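Local coordinates for protein cyclopropane mycolic acid synthase 1 (Mycobacterium tuberculosis, PDB 1KPG) that converts a double bond at the distal position of an alpha mycolic acid into a cyclopropane ring, using a methylene group taken from S-adenosyl-L-methionine, at residues Gly65-Asp70 against Asn89-Thr94; Pro129-Val134 against Leu157-Gly162; Val134-Phe139 against Leu165-Thr170. All blocks are in the same frame, centred on the assembly; numbering follows the deposited sequence.

Interaction 1: residues Gly65-Asp70 against Asn89-Thr94. With SAH (S-adenosyl-L-homocysteine), chain F.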
loop_
_atom_site.group_PDB
_atom_site.type_symbol
_atom_site.label_atom_id
_atom_site.label_comp_id
_atom_site.label_asym_id
_atom_site.label_seq_id
_atom_site.Cartn_x
_atom_site.Cartn_y
_atom_site.Cartn_z
ATOM N N GLY A 65 20.725 -6.450 -11.371
ATOM C CA GLY A 65 21.729 -5.595 -10.764
ATOM C C GLY A 65 21.201 -4.257 -10.287
ATOM O O GLY A 65 21.864 -3.584 -9.502
HETATM N N MSE A 66 20.025 -3.854 -10.760
HETATM C CA MSE A 66 19.449 -2.583 -10.321
HETATM C C MSE A 66 19.094 -2.669 -8.842
HETATM O O MSE A 66 18.987 -3.760 -8.284
HETATM C CB MSE A 66 18.175 -2.244 -11.104
HETATM C CG MSE A 66 18.388 -1.514 -12.429
HETATM SE SE MSE A 66 16.704 -0.929 -13.215
HETATM C CE MSE A 66 17.319 -0.576 -15.028
ATOM N N THR A 67 18.926 -1.512 -8.210
ATOM C CA THR A 67 18.548 -1.468 -6.803
ATOM C C THR A 67 17.156 -0.880 -6.741
ATOM O O THR A 67 16.934 0.274 -7.125
ATOM C CB THR A 67 19.501 -0.593 -5.964
ATOM O OG1 THR A 67 20.779 -1.231 -5.878
ATOM C CG2 THR A 67 18.947 -0.396 -4.552
ATOM N N LEU A 68 16.211 -1.684 -6.273
ATOM C CA LEU A 68 14.831 -1.242 -6.168
ATOM C C LEU A 68 14.495 -0.825 -4.742
ATOM O O LEU A 68 14.823 -1.531 -3.790
ATOM C CB LEU A 68 13.884 -2.364 -6.597
ATOM C CG LEU A 68 12.412 -2.089 -6.263
ATOM C CD1 LEU A 68 11.854 -1.005 -7.185
ATOM C CD2 LEU A 68 11.623 -3.375 -6.402
ATOM N N LEU A 69 13.841 0.322 -4.601
ATOM C CA LEU A 69 13.439 0.819 -3.294
ATOM C C LEU A 69 11.941 0.618 -3.105
ATOM O O LEU A 69 11.142 1.138 -3.884
ATOM C CB LEU A 69 13.753 2.308 -3.171
ATOM C CG LEU A 69 13.269 2.995 -1.892
ATOM C CD1 LEU A 69 14.032 2.450 -0.702
ATOM C CD2 LEU A 69 13.483 4.502 -2.015
ATOM N N ASP A 70 11.563 -0.134 -2.073
ATOM C CA ASP A 70 10.153 -0.371 -1.780
ATOM C C ASP A 70 9.777 0.468 -0.566
ATOM O O ASP A 70 10.159 0.150 0.564
ATOM C CB ASP A 70 9.886 -1.853 -1.470
ATOM C CG ASP A 70 8.395 -2.168 -1.380
ATOM O OD1 ASP A 70 7.597 -1.233 -1.164
ATOM O OD2 ASP A 70 8.015 -3.350 -1.519
ATOM N N ASN A 89 18.517 -5.888 -6.807
ATOM C CA ASN A 89 18.844 -5.766 -5.391
ATOM C C ASN A 89 17.678 -4.968 -4.818
ATOM O O ASN A 89 16.998 -4.272 -5.565
ATOM C CB ASN A 89 20.149 -4.989 -5.206
ATOM C CG ASN A 89 21.300 -5.597 -5.982
ATOM O OD1 ASN A 89 21.896 -4.947 -6.841
ATOM N ND2 ASN A 89 21.613 -6.853 -5.688
ATOM N N VAL A 90 17.435 -5.053 -3.514
ATOM C CA VAL A 90 16.311 -4.317 -2.942
ATOM C C VAL A 90 16.522 -3.730 -1.551
ATOM O O VAL A 90 17.299 -4.244 -0.738
ATOM C CB VAL A 90 15.043 -5.198 -2.857
ATOM C CG1 VAL A 90 14.617 -5.667 -4.243
ATOM C CG2 VAL A 90 15.304 -6.382 -1.949
ATOM N N VAL A 91 15.797 -2.645 -1.297
ATOM C CA VAL A 91 15.810 -1.967 -0.015
ATOM C C VAL A 91 14.352 -1.680 0.318
ATOM O O VAL A 91 13.637 -1.054 -0.462
ATOM C CB VAL A 91 16.582 -0.638 -0.066
ATOM C CG1 VAL A 91 16.575 0.007 1.305
ATOM C CG2 VAL A 91 18.011 -0.890 -0.529
ATOM N N GLY A 92 13.901 -2.172 1.465
ATOM C CA GLY A 92 12.524 -1.946 1.854
ATOM C C GLY A 92 12.446 -1.123 3.115
ATOM O O GLY A 92 13.211 -1.340 4.052
ATOM N N LEU A 93 11.521 -0.170 3.126
ATOM C CA LEU A 93 11.303 0.710 4.265
ATOM C C LEU A 93 9.919 0.480 4.875
ATOM O O LEU A 93 8.929 0.373 4.156
ATOM C CB LEU A 93 11.416 2.169 3.820
ATOM C CG LEU A 93 12.789 2.835 3.651
ATOM C CD1 LEU A 93 13.845 1.840 3.221
ATOM C CD2 LEU A 93 12.651 3.982 2.650
ATOM N N THR A 94 9.856 0.413 6.200
ATOM C CA THR A 94 8.586 0.229 6.904
ATOM C C THR A 94 8.676 0.829 8.295
ATOM O O THR A 94 9.754 0.865 8.886
ATOM C CB THR A 94 8.208 -1.260 7.052
ATOM O OG1 THR A 94 6.933 -1.365 7.699
ATOM C CG2 THR A 94 9.252 -2.000 7.882
HETATM N N SAH F . 3.346 -2.293 0.300
HETATM C CA SAH F . 2.876 -3.387 1.154
HETATM C CB SAH F . 2.347 -2.884 2.510
HETATM C CG SAH F . 1.174 -1.875 2.494
HETATM S SD SAH F . 0.619 -1.400 4.154
HETATM C C SAH F . 1.774 -4.195 0.462
HETATM O O SAH F . 1.220 -3.693 -0.539
HETATM O OXT SAH F . 1.466 -5.315 0.932
HETATM C "C5'" SAH F . 1.276 0.288 4.351
HETATM C "C4'" SAH F . 2.791 0.239 4.499
HETATM O "O4'" SAH F . 3.463 1.513 4.317
HETATM C "C3'" SAH F . 3.260 -0.299 5.850
HETATM O "O3'" SAH F . 4.309 -1.256 5.616
HETATM C "C2'" SAH F . 3.756 0.941 6.564
HETATM O "O2'" SAH F . 4.687 0.608 7.590
HETATM C "C1'" SAH F . 4.352 1.704 5.433
HETATM N N9 SAH F . 4.589 3.139 5.673
HETATM C C8 SAH F . 3.644 4.223 6.080
HETATM N N7 SAH F . 4.187 5.392 6.194
HETATM C C5 SAH F . 5.542 5.153 5.865
HETATM C C6 SAH F . 6.683 6.017 5.790
HETATM N N6 SAH F . 6.616 7.335 6.053
HETATM N N1 SAH F . 7.890 5.464 5.430
HETATM C C2 SAH F . 7.976 4.143 5.161
HETATM N N3 SAH F . 6.990 3.230 5.192
HETATM C C4 SAH F . 5.788 3.799 5.554
#

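Interaction 2: residues Pro129-Val134 against Leu157-Gly162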
loop_
_atom_site.group_PDB
_atom_site.type_symbol
_atom_site.label_atom_id
_atom_site.label_comp_id
_atom_site.label_asym_id
_atom_site.label_seq_id
_atom_site.Cartn_x
_atom_site.Cartn_y
_atom_site.Cartn_z
ATOM N N PRO A 129 21.108 6.834 -3.112
ATOM C CA PRO A 129 20.651 6.827 -4.505
ATOM C C PRO A 129 20.059 5.448 -4.801
ATOM O O PRO A 129 20.546 4.439 -4.289
ATOM C CB PRO A 129 21.939 7.075 -5.295
ATOM C CG PRO A 129 22.791 7.857 -4.328
ATOM C CD PRO A 129 22.547 7.136 -3.026
ATOM N N VAL A 130 19.006 5.408 -5.608
ATOM C CA VAL A 130 18.374 4.148 -5.984
ATOM C C VAL A 130 18.053 4.221 -7.473
ATOM O O VAL A 130 17.988 5.308 -8.037
ATOM C CB VAL A 130 17.082 3.899 -5.177
ATOM C CG1 VAL A 130 17.426 3.657 -3.703
ATOM C CG2 VAL A 130 16.150 5.080 -5.313
ATOM N N ASP A 131 17.857 3.072 -8.107
ATOM C CA ASP A 131 17.564 3.039 -9.536
ATOM C C ASP A 131 16.087 3.186 -9.887
ATOM O O ASP A 131 15.729 3.868 -10.849
ATOM C CB ASP A 131 18.115 1.742 -10.138
ATOM C CG ASP A 131 19.628 1.701 -10.125
ATOM O OD1 ASP A 131 20.195 0.612 -9.900
ATOM O OD2 ASP A 131 20.253 2.763 -10.346
ATOM N N ARG A 132 15.232 2.538 -9.106
ATOM C CA ARG A 132 13.795 2.581 -9.326
ATOM C C ARG A 132 13.107 2.535 -7.968
ATOM O O ARG A 132 13.699 2.092 -6.975
ATOM C CB ARG A 132 13.358 1.380 -10.167
ATOM C CG ARG A 132 13.962 1.312 -11.567
ATOM C CD ARG A 132 13.327 2.333 -12.496
ATOM N NE ARG A 132 13.743 2.175 -13.891
ATOM C CZ ARG A 132 14.863 2.668 -14.419
ATOM N NH1 ARG A 132 15.715 3.366 -13.679
ATOM N NH2 ARG A 132 15.124 2.473 -15.705
ATOM N N ILE A 133 11.859 2.988 -7.925
ATOM C CA ILE A 133 11.096 2.993 -6.686
ATOM C C ILE A 133 9.691 2.448 -6.898
ATOM O O ILE A 133 9.076 2.679 -7.939
ATOM C CB ILE A 133 10.963 4.418 -6.113
ATOM C CG1 ILE A 133 12.344 5.053 -5.949
ATOM C CG2 ILE A 133 10.256 4.380 -4.769
ATOM C CD1 ILE A 133 12.290 6.492 -5.471
ATOM N N VAL A 134 9.199 1.711 -5.906
ATOM C CA VAL A 134 7.853 1.159 -5.938
ATOM C C VAL A 134 7.272 1.422 -4.556
ATOM O O VAL A 134 7.958 1.281 -3.543
ATOM C CB VAL A 134 7.845 -0.374 -6.236
ATOM C CG1 VAL A 134 8.481 -1.145 -5.089
ATOM C CG2 VAL A 134 6.408 -0.855 -6.465
ATOM N N LEU A 157 16.361 10.968 -5.389
ATOM C CA LEU A 157 17.101 9.710 -5.270
ATOM C C LEU A 157 17.156 8.865 -6.545
ATOM O O LEU A 157 18.096 8.098 -6.740
ATOM C CB LEU A 157 16.527 8.872 -4.118
ATOM C CG LEU A 157 16.566 9.548 -2.743
ATOM C CD1 LEU A 157 16.036 8.599 -1.682
ATOM C CD2 LEU A 157 17.995 9.967 -2.419
ATOM N N LEU A 158 16.152 9.009 -7.405
ATOM C CA LEU A 158 16.068 8.264 -8.670
ATOM C C LEU A 158 17.144 8.702 -9.684
ATOM O O LEU A 158 17.651 9.823 -9.623
ATOM C CB LEU A 158 14.679 8.488 -9.275
ATOM C CG LEU A 158 13.687 7.359 -9.595
ATOM C CD1 LEU A 158 13.937 6.120 -8.746
ATOM C CD2 LEU A 158 12.273 7.905 -9.384
ATOM N N PRO A 159 17.514 7.814 -10.624
ATOM C CA PRO A 159 18.527 8.172 -11.625
ATOM C C PRO A 159 17.896 9.035 -12.719
ATOM O O PRO A 159 16.687 9.267 -12.719
ATOM C CB PRO A 159 18.982 6.820 -12.177
ATOM C CG PRO A 159 18.577 5.834 -11.109
ATOM C CD PRO A 159 17.251 6.368 -10.653
ATOM N N ALA A 160 18.719 9.483 -13.660
ATOM C CA ALA A 160 18.258 10.324 -14.761
ATOM C C ALA A 160 17.001 9.795 -15.445
ATOM O O ALA A 160 16.048 10.542 -15.670
ATOM C CB ALA A 160 19.380 10.494 -15.790
ATOM N N ASP A 161 16.997 8.512 -15.783
ATOM C CA ASP A 161 15.843 7.935 -16.461
ATOM C C ASP A 161 15.020 7.092 -15.497
ATOM O O ASP A 161 14.372 6.120 -15.889
ATOM C CB ASP A 161 16.316 7.089 -17.641
ATOM C CG ASP A 161 17.236 7.862 -18.576
ATOM O OD1 ASP A 161 16.776 8.856 -19.180
ATOM O OD2 ASP A 161 18.424 7.480 -18.700
ATOM N N GLY A 162 15.049 7.490 -14.232
ATOM C CA GLY A 162 14.333 6.764 -13.206
ATOM C C GLY A 162 12.835 6.720 -13.378
ATOM O O GLY A 162 12.246 7.478 -14.149
#

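Interaction 3: residues Val134-Phe139 against Leu165-Thr170. With SAH (S-adenosyl-L-homocysteine), chain F; 16A (cetyl-trimethyl-ammonium), chain G; CO3 (carbonate ion), chain E.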
loop_
_atom_site.group_PDB
_atom_site.type_symbol
_atom_site.label_atom_id
_atom_site.label_comp_id
_atom_site.label_asym_id
_atom_site.label_seq_id
_atom_site.Cartn_x
_atom_site.Cartn_y
_atom_site.Cartn_z
ATOM N N VAL A 134 9.199 1.711 -5.906
ATOM C CA VAL A 134 7.853 1.159 -5.938
ATOM C C VAL A 134 7.272 1.422 -4.556
ATOM O O VAL A 134 7.958 1.281 -3.543
ATOM C CB VAL A 134 7.845 -0.374 -6.236
ATOM C CG1 VAL A 134 8.481 -1.145 -5.089
ATOM C CG2 VAL A 134 6.408 -0.855 -6.465
ATOM N N SER A 135 6.020 1.848 -4.517
ATOM C CA SER A 135 5.356 2.129 -3.253
ATOM C C SER A 135 3.886 1.787 -3.443
ATOM O O SER A 135 3.191 2.417 -4.234
ATOM C CB SER A 135 5.518 3.608 -2.879
ATOM O OG SER A 135 4.935 3.873 -1.616
ATOM N N ILE A 136 3.422 0.779 -2.715
ATOM C CA ILE A 136 2.042 0.326 -2.829
ATOM C C ILE A 136 1.280 0.401 -1.502
ATOM O O ILE A 136 1.590 -0.326 -0.554
ATOM C CB ILE A 136 2.021 -1.120 -3.355
ATOM C CG1 ILE A 136 2.704 -1.173 -4.728
ATOM C CG2 ILE A 136 0.598 -1.639 -3.415
ATOM C CD1 ILE A 136 3.143 -2.572 -5.167
ATOM N N GLY A 137 0.296 1.298 -1.441
ATOM C CA GLY A 137 -0.505 1.450 -0.239
ATOM C C GLY A 137 0.135 2.115 0.973
ATOM O O GLY A 137 -0.363 1.962 2.084
ATOM N N ALA A 138 1.226 2.847 0.780
ATOM C CA ALA A 138 1.895 3.533 1.891
ATOM C C ALA A 138 1.640 5.045 1.843
ATOM O O ALA A 138 1.575 5.720 2.874
ATOM C CB ALA A 138 3.397 3.264 1.840
ATOM N N PHE A 139 1.493 5.558 0.627
ATOM C CA PHE A 139 1.258 6.975 0.382
ATOM C C PHE A 139 0.113 7.546 1.233
ATOM O O PHE A 139 0.149 8.708 1.643
ATOM C CB PHE A 139 0.951 7.171 -1.110
ATOM C CG PHE A 139 0.868 8.607 -1.535
ATOM C CD1 PHE A 139 2.024 9.355 -1.739
ATOM C CD2 PHE A 139 -0.369 9.213 -1.741
ATOM C CE1 PHE A 139 1.953 10.692 -2.146
ATOM C CE2 PHE A 139 -0.454 10.547 -2.145
ATOM C CZ PHE A 139 0.712 11.289 -2.350
ATOM N N LEU A 165 6.701 3.720 -9.440
ATOM C CA LEU A 165 5.334 3.276 -9.609
ATOM C C LEU A 165 4.694 3.513 -8.252
ATOM O O LEU A 165 5.032 2.855 -7.256
ATOM C CB LEU A 165 5.264 1.787 -9.970
ATOM C CG LEU A 165 3.874 1.217 -10.302
ATOM C CD1 LEU A 165 3.005 1.160 -9.049
ATOM C CD2 LEU A 165 3.214 2.063 -11.384
ATOM N N LEU A 166 3.794 4.487 -8.219
ATOM C CA LEU A 166 3.085 4.834 -7.008
ATOM C C LEU A 166 1.673 4.276 -7.113
ATOM O O LEU A 166 0.879 4.702 -7.949
ATOM C CB LEU A 166 3.042 6.355 -6.837
ATOM C CG LEU A 166 2.295 6.884 -5.607
ATOM C CD1 LEU A 166 2.933 6.348 -4.340
ATOM C CD2 LEU A 166 2.324 8.399 -5.610
ATOM N N HIS A 167 1.385 3.295 -6.268
ATOM C CA HIS A 167 0.081 2.648 -6.223
ATOM C C HIS A 167 -0.567 3.121 -4.928
ATOM O O HIS A 167 -0.077 2.830 -3.844
ATOM C CB HIS A 167 0.278 1.125 -6.229
ATOM C CG HIS A 167 -0.948 0.334 -5.886
ATOM N ND1 HIS A 167 -1.293 -0.822 -6.554
ATOM C CD2 HIS A 167 -1.864 0.484 -4.899
ATOM C CE1 HIS A 167 -2.364 -1.350 -5.994
ATOM N NE2 HIS A 167 -2.732 -0.577 -4.986
ATOM N N THR A 168 -1.668 3.854 -5.044
ATOM C CA THR A 168 -2.339 4.371 -3.867
ATOM C C THR A 168 -3.838 4.514 -4.050
ATOM O O THR A 168 -4.335 4.699 -5.164
ATOM C CB THR A 168 -1.775 5.754 -3.475
ATOM O OG1 THR A 168 -2.535 6.291 -2.385
ATOM C CG2 THR A 168 -1.852 6.720 -4.671
ATOM N N ILE A 169 -4.548 4.423 -2.934
ATOM C CA ILE A 169 -5.991 4.582 -2.906
ATOM C C ILE A 169 -6.221 6.076 -3.122
ATOM O O ILE A 169 -5.378 6.894 -2.757
ATOM C CB ILE A 169 -6.550 4.155 -1.523
ATOM C CG1 ILE A 169 -6.513 2.628 -1.415
ATOM C CG2 ILE A 169 -7.966 4.696 -1.314
ATOM C CD1 ILE A 169 -6.619 2.109 0.004
ATOM N N THR A 170 -7.340 6.424 -3.743
ATOM C CA THR A 170 -7.664 7.820 -3.987
ATOM C C THR A 170 -9.162 7.932 -3.768
ATOM O O THR A 170 -9.871 6.931 -3.832
ATOM C CB THR A 170 -7.298 8.246 -5.433
ATOM O OG1 THR A 170 -8.046 7.472 -6.376
ATOM C CG2 THR A 170 -5.818 8.028 -5.691
HETATM N N SAH F . 3.346 -2.293 0.300
HETATM C CA SAH F . 2.876 -3.387 1.154
HETATM C CB SAH F . 2.347 -2.884 2.510
HETATM C CG SAH F . 1.174 -1.875 2.494
HETATM S SD SAH F . 0.619 -1.400 4.154
HETATM C C SAH F . 1.774 -4.195 0.462
HETATM O O SAH F . 1.220 -3.693 -0.539
HETATM O OXT SAH F . 1.466 -5.315 0.932
HETATM C "C5'" SAH F . 1.276 0.288 4.351
HETATM C "C4'" SAH F . 2.791 0.239 4.499
HETATM O "O4'" SAH F . 3.463 1.513 4.317
HETATM C "C3'" SAH F . 3.260 -0.299 5.850
HETATM O "O3'" SAH F . 4.309 -1.256 5.616
HETATM C "C2'" SAH F . 3.756 0.941 6.564
HETATM O "O2'" SAH F . 4.687 0.608 7.590
HETATM C "C1'" SAH F . 4.352 1.704 5.433
HETATM N N9 SAH F . 4.589 3.139 5.673
HETATM C C8 SAH F . 3.644 4.223 6.080
HETATM N N7 SAH F . 4.187 5.392 6.194
HETATM C C5 SAH F . 5.542 5.153 5.865
HETATM C C6 SAH F . 6.683 6.017 5.790
HETATM N N6 SAH F . 6.616 7.335 6.053
HETATM N N1 SAH F . 7.890 5.464 5.430
HETATM C C2 SAH F . 7.976 4.143 5.161
HETATM N N3 SAH F . 6.990 3.230 5.192
HETATM C C4 SAH F . 5.788 3.799 5.554
HETATM C C1 16A G . -8.589 -0.821 2.082
HETATM C C2 16A G . -8.501 0.562 2.731
HETATM C C3 16A G . -9.528 1.534 2.128
HETATM C C4 16A G . -9.511 2.955 2.707
HETATM C C5 16A G . -10.589 3.836 2.051
HETATM C C6 16A G . -10.667 5.296 2.544
HETATM C C7 16A G . -10.753 5.622 4.061
HETATM C C8 16A G . -9.660 6.442 4.790
HETATM C C9 16A G . -8.623 7.270 3.992
HETATM C C10 16A G . -7.310 6.541 3.720
HETATM C C11 16A G . -6.184 6.594 4.784
HETATM C C12 16A G . -5.436 5.306 5.211
HETATM C C13 16A G . -5.180 4.238 4.121
HETATM C C14 16A G . -4.431 3.002 4.625
HETATM C C15 16A G . -4.459 1.940 3.510
HETATM C C16 16A G . -3.790 0.637 4.005
HETATM N N1 16A G . -3.622 -0.571 3.203
HETATM C C17 16A G . -2.978 -1.554 4.150
HETATM C C18 16A G . -4.916 -1.201 2.715
HETATM C C19 16A G . -2.629 -0.352 2.080
HETATM C C CO3 E . -3.941 -0.115 -1.850
HETATM O O1 CO3 E . -4.419 -0.372 -0.457
HETATM O O2 CO3 E . -4.100 -1.064 -2.793
HETATM O O3 CO3 E . -3.364 1.080 -2.163
HETATM O O HOH W 1 2.271 4.099 -1.869
#

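Interaction 1: residues Gly65-Asp70 against Asn89-Thr94
Leu69 and Leu93 meet obliquely on one face of a pair of parallel strands, the methyl CD1 of Leu69 lying 3.9 Å from CD2 of Leu93. With CG of Leu69 anti to the backbone N (chi1 175°), the same methyl also approaches CB of Val91, so one branch serves two neighbours on the adjoining strand. Farther back on this face, CG2 of Thr67 touches CG2 of Val91 at 4.2 Å. The other face carries Leu68, whose CB packs on CG1 of Val90; beyond them lies helix 77-86, with Ala82 against Leu68 and Val83 against Val90. Between the two faces the backbones bond in parallel ladder fashion: Leu68 N reaches Asn89 O at 2.8 Å in a nearly straight bond (175° at the hydrogen), Val91 N returns to Leu68 O, Asp70 N takes Val91 O, and Leu93 N closes on Asp70 O at 2.9 Å. At the carboxyl end, OG1 of Thr94 accepts a 3.0 Å hydrogen bond from O2' of the bound S-adenosyl-L-homocysteine, and is also bonded to Ser96 and Gln99. Strand 67-71, helix 77-86 and strand 89-94 thus form a beta-alpha-beta unit of the Rossmann-like methyltransferase fold, with the cofactor product at the carboxyl ends of its strands.

Interaction 2: residues Pro129-Val134 against Leu157-Gly162
Leu157, the last helical residue of 147-157, gives its carbonyl O to Val130 N in a 3.1 Å hydrogen bond that is nearly straight at the hydrogen, although the donor stands above the carbonyl plane, 42° out of it. Its CB also meets CG2 of Val130. Leu158 leaves the helix and turns CD1 toward CG1 of Ile133; they are modelled closer than carbons usually come, but the leucine's torsions are unusual (chi1 -122°), so the exact tightness is doubtful. Phe220 and Met164 touch this side chain from elsewhere. Pro159 sets its ring crosswise to the Asp131 side chain, CG being 3.6 Å from OD2, while the other carboxylate oxygen, OD1, is bonded to Thr67 N. A type I turn from Pro159 to Gly162 follows, closed by Gly162 N on Pro159 O. Asp161 places its carbonyl O over one face of the Arg132 guanidinium, 3.5 Å above the plane and toward the rim. NH1 of Arg132 donates to Asp131 O at 2.9 Å, the oxygen lying in the guanidinium plane, and NE to Leu60 O. Aliphatic packing is thus mixed with carbonyl oxygens facing carbons and a guanidinium; one hydrogen bond crosses between the segments, and backbone carbonyls hold the arginine, whose NH2 stays 6.7 Å from Asp161 OD2.

Interaction 3: residues Val134-Phe139 against Leu165-Thr170
Ile136 lays its CG2 methyl over the centre of the His167 imidazole, 3.5 Å from the ring centroid and only 12° off the normal, a close CH-pi contact, while CG1 reaches the histidine CB. A second CH-pi contact lies on the opposite face of the strands: CD2 of Leu166 sits above the Phe139 ring, 4.3 Å from its centroid and displaced toward the rim, and CD1 presses on Phe139 CB. Phe139, with CG anti to the backbone N (chi1 -172°), also passes obliquely by Thr168 and stacks on Tyr147. Strands 132-136 and 163-171 run parallel here, joined through helix 147-157 in a beta-alpha-beta unit of the Rossmann-like fold; Ser135 N bonds to Leu165 O, His167 N to Ser135 O, and Gly137 N to His167 O at 2.9 Å. Around the turn at Gly137, direct packing is replaced by a buried water and bound ligands. The water donates to Ser135 OG at 2.7 Å, accepts from Phe139 N and holds His167 O weakly, where residues 137-139 turn off the sheet; Val71 O also bonds Ser135 OG. Ile136 O receives the amino N of S-adenosyl-L-homocysteine at 2.8 Å. At the edge of its ring, His167 NE2 donates at 2.6 Å to O2 of a carbonate ion, probably from the crystallisation liquor and also held by Tyr232 and Cys35 N. Gly137 O lies by an ammonium methyl (C19) of cetyl-trimethyl-ammonium, Ile169 CD1 by its alkyl chain.

All three interactions involve one mixed sheet, in which strands 89-94, 67-71, 132-136 and 163-171 lie side by side in that order. Interaction 1 closes before the others open along the chain, whereas interactions 2 and 3 alternate their segments and share Val134. The centres of interactions 1 and 2 are about 10 Å apart; interaction 3 is centred about 15 Å from interaction 1. Probable hydrogen bonds from Val134 N to Leu69 O and from Leu165 N to Ile133 O tie the neighbouring strands. Interaction 2 lies at the end of strand 132-136 remote from the cofactor product, whereas interactions 1 and 3 both touch S-adenosyl-L-homocysteine, so the two beta-alpha-beta units jointly shape its site.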